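Local structure of nucleoporin NUP170 (Chaetomium thermophilum, 5HAX) at residues G564-L569 / V582-R587; A558-E562 / S644-G648; V523-A527 / D589-L593; P5-A10 / H673-L678. The protein is a nucleoporin of the Nup155/Nup170 type, probably a scaffold component of the nuclear pore complex that joins a beta-propeller to a stack of helices. All coordinates share one frame; numbering follows the deposited sequence.

From the N terminus, helix 5-20 meets helix 663-694 at once through interaction 4, which closes a loop of 662 residues and encloses the other three contacts. Interaction 3 pairs helix 522-533 with helix 586-599, closing a loop of 61 residues. Interaction 2 sets the end of helix 549-562 against the loop 644-648, 81 residues on, and its segments alternate with those of interaction 3, so these two cross along the chain. Interaction 1, a short antiparallel pairing closing 12 residues between 564-569 and 582-587, lies within both. Interactions 1, 2 and 3 touch one another, and interaction 3 reaches interaction 4 through Leu591 and Leu675; together they knit the N-terminal helix into the helical region.

Interaction 1. Residues G564-L569 / V582-R587; sequences GGQPRL and VRLSSR
Arg587 runs extended from its backbone through chi1 (-163°) and kinks at chi3 (-63°), which turns the guanidinium back over the Gly564-Gly565 corner. Residues 568-569 and 582-583 form a short two-stranded antiparallel sheet; the chain then passes through Leu584 and the N-cap Ser585 into helix 586-599. At the helix end of this pairing Arg587 grips one carbonyl oxygen with two nitrogens: Arg587 NH1 lies 3.2 Å and NH2 3.1 Å from Gly565 O. Both donors come from the same face of the carbonyl, while the oxygen stays near the guanidinium plane. Gly564 CA rests over one guanidinium face, 3.5 Å from CZ of Arg587, where a side chain on residue 564 would run into NE. The same arginine takes up Phe560 O and Ile561 O at the C-terminal end of helix 549-562, an arrangement likely to offset the partial negative charge there. An alanine in place of Arg587 would probably leave Gly565 O without its paired donors and the carbonyls of Phe560 and Ile561 without theirs. The OG of Ser585 bonds to His588 N and Glu668, and Ser585 CB packs 3.5 Å from Gln566 C. Farther along, Arg568 and Arg583 make a hydrogen-bonded pair, with Arg568 N 3.0 Å from Arg583 O and Arg583 N 2.9 Å from Arg568 O. Val582 CG1 lies against Arg568 O, and Pro567 CA lies 3.3 Å from Arg583 O in a CA-H...O contact.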
loop_
_atom_site.group_PDB
_atom_site.type_symbol
_atom_site.label_atom_id
_atom_site.label_comp_id
_atom_site.label_asym_id
_atom_site.label_seq_id
_atom_site.Cartn_x
_atom_site.Cartn_y
_atom_site.Cartn_z
ATOM N N GLY A 564 17.548 8.005 -26.333
ATOM C CA GLY A 564 17.830 6.649 -25.899
ATOM C C GLY A 564 19.294 6.266 -25.860
ATOM O O GLY A 564 19.617 5.175 -25.379
ATOM N N GLY A 565 20.186 7.121 -26.353
ATOM C CA GLY A 565 21.605 6.823 -26.320
ATOM C C GLY A 565 22.021 5.877 -27.435
ATOM O O GLY A 565 21.364 5.767 -28.475
ATOM N N GLN A 566 23.133 5.182 -27.208
ATOM C CA GLN A 566 23.701 4.313 -28.230
ATOM C C GLN A 566 24.676 3.346 -27.569
ATOM O O GLN A 566 25.136 3.590 -26.446
ATOM C CB GLN A 566 24.409 5.133 -29.321
ATOM C CG GLN A 566 25.565 5.978 -28.815
ATOM C CD GLN A 566 26.214 6.791 -29.918
ATOM O OE1 GLN A 566 25.605 7.045 -30.958
ATOM N NE2 GLN A 566 27.459 7.198 -29.700
ATOM N N PRO A 567 25.008 2.244 -28.240
ATOM C CA PRO A 567 25.959 1.275 -27.683
ATOM C C PRO A 567 27.404 1.702 -27.892
ATOM O O PRO A 567 27.737 2.400 -28.853
ATOM C CB PRO A 567 25.649 -0.001 -28.475
ATOM C CG PRO A 567 25.194 0.520 -29.807
ATOM C CD PRO A 567 24.425 1.776 -29.511
ATOM N N ARG A 568 28.274 1.247 -26.987
ATOM C CA ARG A 568 29.665 1.684 -26.987
ATOM C C ARG A 568 30.573 0.598 -26.424
ATOM O O ARG A 568 30.158 -0.220 -25.599
ATOM C CB ARG A 568 29.839 2.968 -26.167
ATOM C CG ARG A 568 29.389 4.227 -26.884
ATOM C CD ARG A 568 29.212 5.386 -25.921
ATOM N NE ARG A 568 28.841 6.615 -26.619
ATOM C CZ ARG A 568 29.707 7.509 -27.088
ATOM N NH1 ARG A 568 31.013 7.326 -26.937
ATOM N NH2 ARG A 568 29.266 8.594 -27.710
ATOM N N LEU A 569 31.826 0.612 -26.882
ATOM C CA LEU A 569 32.860 -0.238 -26.306
ATOM C C LEU A 569 33.269 0.283 -24.934
ATOM O O LEU A 569 33.376 1.493 -24.717
ATOM C CB LEU A 569 34.087 -0.285 -27.222
ATOM C CG LEU A 569 33.947 -0.933 -28.601
ATOM C CD1 LEU A 569 35.236 -0.766 -29.398
ATOM C CD2 LEU A 569 33.591 -2.404 -28.471
ATOM N N VAL A 582 30.681 -5.089 -24.253
ATOM C CA VAL A 582 30.044 -3.880 -24.758
ATOM C C VAL A 582 29.127 -3.317 -23.680
ATOM O O VAL A 582 28.673 -4.027 -22.779
ATOM C CB VAL A 582 29.248 -4.163 -26.054
ATOM C CG1 VAL A 582 28.585 -2.898 -26.596
ATOM C CG2 VAL A 582 30.155 -4.780 -27.108
ATOM N N ARG A 583 28.867 -2.012 -23.779
ATOM C CA ARG A 583 27.833 -1.339 -22.999
ATOM C C ARG A 583 26.677 -1.015 -23.939
ATOM O O ARG A 583 26.801 -0.145 -24.807
ATOM C CB ARG A 583 28.368 -0.072 -22.337
ATOM C CG ARG A 583 29.337 -0.327 -21.197
ATOM C CD ARG A 583 29.600 0.946 -20.409
ATOM N NE ARG A 583 30.584 0.746 -19.349
ATOM C CZ ARG A 583 31.005 1.703 -18.527
ATOM N NH1 ARG A 583 30.530 2.938 -18.639
ATOM N NH2 ARG A 583 31.904 1.427 -17.594
ATOM N N LEU A 584 25.560 -1.715 -23.764
ATOM C CA LEU A 584 24.385 -1.481 -24.588
ATOM C C LEU A 584 23.766 -0.123 -24.266
ATOM O O LEU A 584 24.008 0.470 -23.211
ATOM C CB LEU A 584 23.361 -2.597 -24.381
ATOM C CG LEU A 584 23.862 -3.999 -24.735
ATOM C CD1 LEU A 584 22.863 -5.055 -24.298
ATOM C CD2 LEU A 584 24.134 -4.112 -26.228
ATOM N N SER A 585 22.956 0.370 -25.199
ATOM C CA SER A 585 22.357 1.686 -25.053
ATOM C C SER A 585 21.361 1.704 -23.896
ATOM O O SER A 585 20.874 0.667 -23.437
ATOM C CB SER A 585 21.648 2.103 -26.342
ATOM O OG SER A 585 20.461 1.352 -26.538
ATOM N N SER A 586 21.061 2.915 -23.421
ATOM C CA SER A 586 20.002 3.084 -22.438
ATOM C C SER A 586 18.641 2.733 -23.019
ATOM O O SER A 586 17.726 2.383 -22.267
ATOM C CB SER A 586 19.996 4.522 -21.917
ATOM O OG SER A 586 21.225 4.831 -21.285
ATOM N N ARG A 587 18.498 2.818 -24.343
ATOM C CA ARG A 587 17.269 2.390 -24.997
ATOM C C ARG A 587 17.043 0.894 -24.812
ATOM O O ARG A 587 15.913 0.452 -24.574
ATOM C CB ARG A 587 17.338 2.752 -26.481
ATOM C CG ARG A 587 16.012 2.742 -27.210
ATOM C CD ARG A 587 16.182 3.166 -28.667
ATOM N NE ARG A 587 16.656 4.544 -28.802
ATOM C CZ ARG A 587 17.932 4.904 -28.925
ATOM N NH1 ARG A 587 18.246 6.187 -29.043
ATOM N NH2 ARG A 587 18.899 3.994 -28.928
#

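Interaction 2. Residues A558-E562 / S644-G648; sequences AAFIE and STIQG
Phe560 and Ile561, in the last turn of helix 549-562, meet the loop 644-648 that runs between helices 622-640 and 663-694. Phe560 comes first: with CG anti to the backbone N (chi1 -177°) its ring presents an edge to the loop, Phe560 CE1 lying 4.3 Å from Ile646 CD1, while Ile526 and Leu530 of helix 522-533 also touch the ring. Ile561 makes the largest share of the contact and spreads its branches over three successive loop residues. The Ile561 and Ile646 side chains cross at about a right angle, CG1 of Ile561 lying 4.0 Å from CG1 of Ile646. CG2 of Ile561 sits 3.8 Å from both Thr645 O and Gln647 OE1, and its CD1 reaches Thr645 OG1 at 3.9 Å. A glycine at Ile561 would probably open a gap between helix and loop, leaving Ile646 CG1 without its apolar mate and Gln647 freer to turn. Gln647, bent at chi2 (88°), crosses Ile561 obliquely; its NE2 is 3.5 Å from Ile561 O, not a hydrogen bond. The direct contact between the segments is therefore van der Waals, aliphatic carbons of Ile561 facing both apolar and polar neighbours, with Arg587 lying against both segments.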
loop_
_atom_site.group_PDB
_atom_site.type_symbol
_atom_site.label_atom_id
_atom_site.label_comp_id
_atom_site.label_asym_id
_atom_site.label_seq_id
_atom_site.Cartn_x
_atom_site.Cartn_y
_atom_site.Cartn_z
ATOM N N ALA A 558 8.964 10.065 -29.541
ATOM C CA ALA A 558 10.077 10.917 -29.945
ATOM C C ALA A 558 11.160 10.954 -28.874
ATOM O O ALA A 558 12.355 10.997 -29.188
ATOM C CB ALA A 558 9.574 12.327 -30.249
ATOM N N ALA A 559 10.762 10.939 -27.600
ATOM C CA ALA A 559 11.742 10.949 -26.521
ATOM C C ALA A 559 12.482 9.621 -26.440
ATOM O O ALA A 559 13.684 9.588 -26.152
ATOM C CB ALA A 559 11.053 11.261 -25.192
ATOM N N PHE A 560 11.778 8.517 -26.691
ATOM C CA PHE A 560 12.406 7.199 -26.662
ATOM C C PHE A 560 13.473 7.077 -27.744
ATOM O O PHE A 560 14.533 6.480 -27.520
ATOM C CB PHE A 560 11.330 6.125 -26.829
ATOM C CG PHE A 560 11.845 4.716 -26.746
ATOM C CD1 PHE A 560 11.950 3.934 -27.885
ATOM C CD2 PHE A 560 12.205 4.165 -25.528
ATOM C CE1 PHE A 560 12.413 2.636 -27.811
ATOM C CE2 PHE A 560 12.669 2.865 -25.449
ATOM C CZ PHE A 560 12.774 2.100 -26.592
ATOM N N ILE A 561 13.212 7.644 -28.921
ATOM C CA ILE A 561 14.168 7.585 -30.024
ATOM C C ILE A 561 15.321 8.555 -29.795
ATOM O O ILE A 561 16.495 8.169 -29.832
ATOM C CB ILE A 561 13.445 7.880 -31.354
ATOM C CG1 ILE A 561 12.455 6.759 -31.682
ATOM C CG2 ILE A 561 14.447 8.057 -32.495
ATOM C CD1 ILE A 561 11.485 7.105 -32.798
ATOM N N GLU A 562 15.001 9.827 -29.549
ATOM C CA GLU A 562 16.008 10.884 -29.602
ATOM C C GLU A 562 16.993 10.818 -28.441
ATOM O O GLU A 562 18.163 11.182 -28.612
ATOM C CB GLU A 562 15.320 12.250 -29.620
ATOM C CG GLU A 562 14.575 12.555 -30.910
ATOM C CD GLU A 562 15.507 12.901 -32.055
ATOM O OE1 GLU A 562 15.325 12.348 -33.161
ATOM O OE2 GLU A 562 16.419 13.732 -31.851
ATOM N N SER A 644 11.587 0.943 -38.452
ATOM C CA SER A 644 12.418 1.725 -39.360
ATOM C C SER A 644 13.028 2.954 -38.700
ATOM O O SER A 644 14.077 3.431 -39.153
ATOM C CB SER A 644 11.594 2.167 -40.573
ATOM O OG SER A 644 11.044 1.048 -41.249
ATOM N N THR A 645 12.405 3.474 -37.641
ATOM C CA THR A 645 12.844 4.715 -37.012
ATOM C C THR A 645 13.608 4.505 -35.711
ATOM O O THR A 645 14.306 5.425 -35.271
ATOM C CB THR A 645 11.637 5.619 -36.731
ATOM O OG1 THR A 645 10.680 4.913 -35.932
ATOM C CG2 THR A 645 10.984 6.060 -38.034
ATOM N N ILE A 646 13.498 3.334 -35.089
ATOM C CA ILE A 646 14.173 3.056 -33.825
ATOM C C ILE A 646 15.526 2.427 -34.122
ATOM O O ILE A 646 15.615 1.434 -34.856
ATOM C CB ILE A 646 13.317 2.138 -32.937
ATOM C CG1 ILE A 646 12.057 2.879 -32.478
ATOM C CG2 ILE A 646 14.117 1.656 -31.727
ATOM C CD1 ILE A 646 11.029 1.990 -31.808
ATOM N N GLN A 647 16.579 2.996 -33.538
ATOM C CA GLN A 647 17.929 2.493 -33.756
ATOM C C GLN A 647 18.071 1.092 -33.175
ATOM O O GLN A 647 17.632 0.828 -32.051
ATOM C CB GLN A 647 18.956 3.429 -33.118
ATOM C CG GLN A 647 18.892 4.874 -33.600
ATOM C CD GLN A 647 17.930 5.724 -32.790
ATOM O OE1 GLN A 647 16.956 5.220 -32.229
ATOM N NE2 GLN A 647 18.205 7.022 -32.721
ATOM N N GLY A 648 18.688 0.194 -33.944
ATOM C CA GLY A 648 18.997 -1.145 -33.504
ATOM C C GLY A 648 18.021 -2.204 -33.980
ATOM O O GLY A 648 18.398 -3.378 -34.077
#

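Interaction 3. Residues V523-A527 / D589-L593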
loop_
_atom_site.group_PDB
_atom_site.type_symbol
_atom_site.label_atom_id
_atom_site.label_comp_id
_atom_site.label_asym_id
_atom_site.label_seq_id
_atom_site.Cartn_x
_atom_site.Cartn_y
_atom_site.Cartn_z
ATOM N N VAL A 523 17.920 5.533 -17.804
ATOM C CA VAL A 523 17.210 4.293 -18.117
ATOM C C VAL A 523 15.764 4.372 -17.643
ATOM O O VAL A 523 14.830 4.057 -18.391
ATOM C CB VAL A 523 17.940 3.085 -17.502
ATOM C CG1 VAL A 523 17.110 1.811 -17.661
ATOM C CG2 VAL A 523 19.312 2.905 -18.147
ATOM N N GLU A 524 15.555 4.786 -16.391
ATOM C CA GLU A 524 14.197 4.891 -15.866
ATOM C C GLU A 524 13.372 5.893 -16.664
ATOM O O GLU A 524 12.177 5.676 -16.902
ATOM C CB GLU A 524 14.232 5.281 -14.387
ATOM C CG GLU A 524 14.753 4.184 -13.460
ATOM C CD GLU A 524 13.739 3.079 -13.213
ATOM O OE1 GLU A 524 12.561 3.240 -13.599
ATOM O OE2 GLU A 524 14.123 2.047 -12.622
ATOM N N THR A 525 13.992 6.994 -17.097
ATOM C CA THR A 525 13.265 8.002 -17.861
ATOM C C THR A 525 12.857 7.465 -19.228
ATOM O O THR A 525 11.714 7.651 -19.662
ATOM C CB THR A 525 14.116 9.262 -18.020
ATOM O OG1 THR A 525 14.532 9.733 -16.733
ATOM C CG2 THR A 525 13.325 10.359 -18.726
ATOM N N ILE A 526 13.784 6.810 -19.928
ATOM C CA ILE A 526 13.470 6.264 -21.243
ATOM C C ILE A 526 12.470 5.122 -21.119
ATOM O O ILE A 526 11.640 4.914 -22.014
ATOM C CB ILE A 526 14.765 5.815 -21.950
ATOM C CG1 ILE A 526 15.692 7.016 -22.184
ATOM C CG2 ILE A 526 14.458 5.113 -23.274
ATOM C CD1 ILE A 526 15.130 8.083 -23.114
ATOM N N ALA A 527 12.524 4.369 -20.019
ATOM C CA ALA A 527 11.534 3.321 -19.791
ATOM C C ALA A 527 10.146 3.915 -19.589
ATOM O O ALA A 527 9.147 3.337 -20.033
ATOM C CB ALA A 527 11.939 2.473 -18.586
ATOM N N ASP A 589 18.397 -1.111 -22.314
ATOM C CA ASP A 589 18.130 -1.378 -20.905
ATOM C C ASP A 589 16.706 -0.983 -20.537
ATOM O O ASP A 589 16.051 -1.661 -19.736
ATOM C CB ASP A 589 19.139 -0.628 -20.032
ATOM C CG ASP A 589 20.579 -0.977 -20.371
ATOM O OD1 ASP A 589 20.837 -2.124 -20.792
ATOM O OD2 ASP A 589 21.455 -0.099 -20.218
ATOM N N ALA A 590 16.205 0.104 -21.131
ATOM C CA ALA A 590 14.833 0.529 -20.879
ATOM C C ALA A 590 13.833 -0.512 -21.366
ATOM O O ALA A 590 12.846 -0.804 -20.682
ATOM C CB ALA A 590 14.573 1.875 -21.556
ATOM N N LEU A 591 14.069 -1.079 -22.552
ATOM C CA LEU A 591 13.177 -2.115 -23.062
ATOM C C LEU A 591 13.216 -3.352 -22.176
ATOM O O LEU A 591 12.174 -3.954 -21.890
ATOM C CB LEU A 591 13.556 -2.474 -24.498
ATOM C CG LEU A 591 12.754 -3.606 -25.146
ATOM C CD1 LEU A 591 11.281 -3.235 -25.238
ATOM C CD2 LEU A 591 13.319 -3.937 -26.518
ATOM N N ALA A 592 14.412 -3.744 -21.733
ATOM C CA ALA A 592 14.536 -4.881 -20.827
ATOM C C ALA A 592 13.879 -4.590 -19.484
ATOM O O ALA A 592 13.235 -5.469 -18.899
ATOM C CB ALA A 592 16.010 -5.231 -20.635
ATOM N N LEU A 593 14.034 -3.365 -18.979
ATOM C CA LEU A 593 13.439 -3.012 -17.694
ATOM C C LEU A 593 11.919 -3.048 -17.773
ATOM O O LEU A 593 11.257 -3.654 -16.922
ATOM C CB LEU A 593 13.929 -1.629 -17.260
ATOM C CG LEU A 593 13.540 -1.157 -15.857
ATOM C CD1 LEU A 593 14.055 -2.116 -14.792
ATOM C CD2 LEU A 593 14.071 0.250 -15.617
#
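Ala590 points its CB at helix 522-533 and fits among Val523, Ile526 and Ala527. Ala590 CB stands 3.6 Å from Ala527 N and 3.7 Å from Ile526 CG2, the branch that lies anti to the backbone N, while CG1 of the same isoleucine leads away from the interface. Ala527 answers from the other helix, its CB 4.0 Å from Ala590 CB, and the two small residues bring their CA atoms to within 4.5 Å. Val523 lies one turn earlier. Val523 turns CG1 anti to the backbone N (chi1 172°), toward Leu593 CD2 at 4.0 Å, and both its methyls rest on Asp589 CB.

The segments 523-527 and 589-593 cross at -67°, their axes 8.3 Å apart at closest approach, a close alpha-alpha packing set by alanines in the helical stack that follows the propeller, where the family's alpha-solenoid-like region is built. Helix 586-599 is itself flanked by other helices: Leu591 faces Leu672, Leu675 and Met679 of helix 663-694, and Ala592 and Leu593 touch helix 5-20.

Leu593 and Glu524 cross at about a right angle. Leu593 CD2 comes 3.5 Å from Glu524 OE2, and the same methyl reaches Ala527 CB at 4.3 Å, so it touches the carboxylate, Val523 and Ala527. The bend of Glu524 at chi2 (-76°) brings its carboxylate up against that methyl; there OE2 is held by salt bridges to Arg597 and to Lys415 of helix 411-416, which would probably stabilise its negative charge in this buried setting.

Interaction 4. Residues P5-A10 / H673-L678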
loop_
_atom_site.group_PDB
_atom_site.type_symbol
_atom_site.label_atom_id
_atom_site.label_comp_id
_atom_site.label_asym_id
_atom_site.label_seq_id
_atom_site.Cartn_x
_atom_site.Cartn_y
_atom_site.Cartn_z
ATOM N N PRO A 5 19.017 -17.037 -28.501
ATOM C CA PRO A 5 18.435 -15.727 -28.163
ATOM C C PRO A 5 17.591 -15.698 -26.895
ATOM O O PRO A 5 17.913 -14.954 -25.963
ATOM C CB PRO A 5 17.583 -15.409 -29.398
ATOM C CG PRO A 5 18.283 -16.101 -30.516
ATOM C CD PRO A 5 18.873 -17.355 -29.933
ATOM N N VAL A 6 16.510 -16.483 -26.847
ATOM C CA VAL A 6 15.578 -16.396 -25.721
ATOM C C VAL A 6 16.283 -16.695 -24.406
ATOM O O VAL A 6 15.933 -16.129 -23.362
ATOM C CB VAL A 6 14.378 -17.341 -25.933
ATOM C CG1 VAL A 6 13.603 -16.947 -27.185
ATOM C CG2 VAL A 6 14.836 -18.792 -26.003
ATOM N N ALA A 7 17.279 -17.584 -24.427
ATOM C CA ALA A 7 18.038 -17.867 -23.215
ATOM C C ALA A 7 18.938 -16.698 -22.838
ATOM O O ALA A 7 19.156 -16.444 -21.648
ATOM C CB ALA A 7 18.865 -19.138 -23.398
ATOM N N LYS A 8 19.470 -15.981 -23.830
ATOM C CA LYS A 8 20.246 -14.779 -23.546
ATOM C C LYS A 8 19.364 -13.696 -22.939
ATOM O O LYS A 8 19.732 -13.066 -21.940
ATOM C CB LYS A 8 20.906 -14.265 -24.826
ATOM C CG LYS A 8 22.410 -14.478 -24.901
ATOM C CD LYS A 8 23.022 -13.587 -25.975
ATOM C CE LYS A 8 24.539 -13.685 -26.004
ATOM N NZ LYS A 8 25.016 -14.895 -26.730
ATOM N N ALA A 9 18.193 -13.469 -23.537
ATOM C CA ALA A 9 17.280 -12.452 -23.029
ATOM C C ALA A 9 16.764 -12.818 -21.644
ATOM O O ALA A 9 16.592 -11.940 -20.790
ATOM C CB ALA A 9 16.119 -12.264 -24.004
ATOM N N ALA A 10 16.509 -14.107 -21.403
ATOM C CA ALA A 10 16.090 -14.542 -20.076
ATOM C C ALA A 10 17.146 -14.220 -19.031
ATOM O O ALA A 10 16.813 -13.927 -17.878
ATOM C CB ALA A 10 15.791 -16.040 -20.083
ATOM N N HIS A 673 17.205 -8.044 -30.710
ATOM C CA HIS A 673 16.555 -9.176 -31.360
ATOM C C HIS A 673 16.187 -10.253 -30.351
ATOM O O HIS A 673 15.089 -10.820 -30.408
ATOM C CB HIS A 673 17.465 -9.759 -32.440
ATOM C CG HIS A 673 17.061 -11.129 -32.885
ATOM N ND1 HIS A 673 16.079 -11.347 -33.828
ATOM C CD2 HIS A 673 17.497 -12.353 -32.505
ATOM C CE1 HIS A 673 15.932 -12.646 -34.014
ATOM N NE2 HIS A 673 16.780 -13.279 -33.224
ATOM N N ALA A 674 17.097 -10.557 -29.423
ATOM C CA ALA A 674 16.825 -11.587 -28.427
ATOM C C ALA A 674 15.637 -11.210 -27.552
ATOM O O ALA A 674 14.805 -12.063 -27.221
ATOM C CB ALA A 674 18.069 -11.826 -27.572
ATOM N N LEU A 675 15.538 -9.934 -27.168
ATOM C CA LEU A 675 14.408 -9.495 -26.355
ATOM C C LEU A 675 13.092 -9.672 -27.099
ATOM O O LEU A 675 12.096 -10.117 -26.516
ATOM C CB LEU A 675 14.588 -8.033 -25.944
ATOM C CG LEU A 675 15.668 -7.726 -24.904
ATOM C CD1 LEU A 675 15.763 -6.225 -24.680
ATOM C CD2 LEU A 675 15.382 -8.445 -23.592
ATOM N N GLN A 676 13.066 -9.331 -28.389
ATOM C CA GLN A 676 11.840 -9.475 -29.166
ATOM C C GLN A 676 11.455 -10.938 -29.338
ATOM O O GLN A 676 10.262 -11.265 -29.365
ATOM C CB GLN A 676 12.003 -8.795 -30.524
ATOM C CG GLN A 676 12.068 -7.278 -30.435
ATOM C CD GLN A 676 12.229 -6.615 -31.788
ATOM O OE1 GLN A 676 11.252 -6.183 -32.400
ATOM N NE2 GLN A 676 13.467 -6.525 -32.260
ATOM N N LYS A 677 12.439 -11.833 -29.453
ATOM C CA LYS A 677 12.134 -13.258 -29.507
ATOM C C LYS A 677 11.595 -13.762 -28.176
ATOM O O LYS A 677 10.768 -14.681 -28.150
ATOM C CB LYS A 677 13.378 -14.049 -29.910
ATOM C CG LYS A 677 13.614 -14.107 -31.411
ATOM C CD LYS A 677 12.591 -15.005 -32.093
ATOM C CE LYS A 677 12.745 -14.987 -33.603
ATOM N NZ LYS A 677 11.688 -15.796 -34.270
ATOM N N LEU A 678 12.050 -13.181 -27.064
ATOM C CA LEU A 678 11.497 -13.553 -25.768
ATOM C C LEU A 678 10.062 -13.063 -25.629
ATOM O O LEU A 678 9.220 -13.749 -25.041
ATOM C CB LEU A 678 12.374 -12.992 -24.648
ATOM C CG LEU A 678 11.936 -13.305 -23.215
ATOM C CD1 LEU A 678 11.875 -14.806 -22.975
ATOM C CD2 LEU A 678 12.877 -12.640 -22.222
#
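Leu678 has CG anti to the backbone N (chi1 -179°), which swings its CD2 back over Ala9 CB at 3.7 Å. Leu675 starts away from helix 5-20, but its CD2 still comes within 3.9 Å of Ala9 CB. Between these two leucines Ala9 meets the backbone of helix 663-694, its CB lying 3.5 Å from Ala674 O and 4.1 Å from Ala674 CB. At the start of helix 5-20, Pro5 sets its CB against Ala674, whose CB lies 3.5 Å from Pro5 O. The edge of the His673 ring reaches toward Pro5 CG. Val6 places CG1 anti to its carbonyl carbon (chi1 -62°) and lays it along the backbone of Lys677, 3.8 Å from Lys677 O. Lys677 offers Val6 its CB, then bends at chi2 to carry its ammonium group to a salt bridge with Glu680. Trp603 touches both Ala10 and Leu678 at the far end. With the axes of 5-10 and 673-678 7.7 Å apart at closest and crossing at -97°, this is near-perpendicular helix packing through alanines, by which the N-terminal helix lies across helix 663-694 of the nucleoporin's C-terminal helical stack.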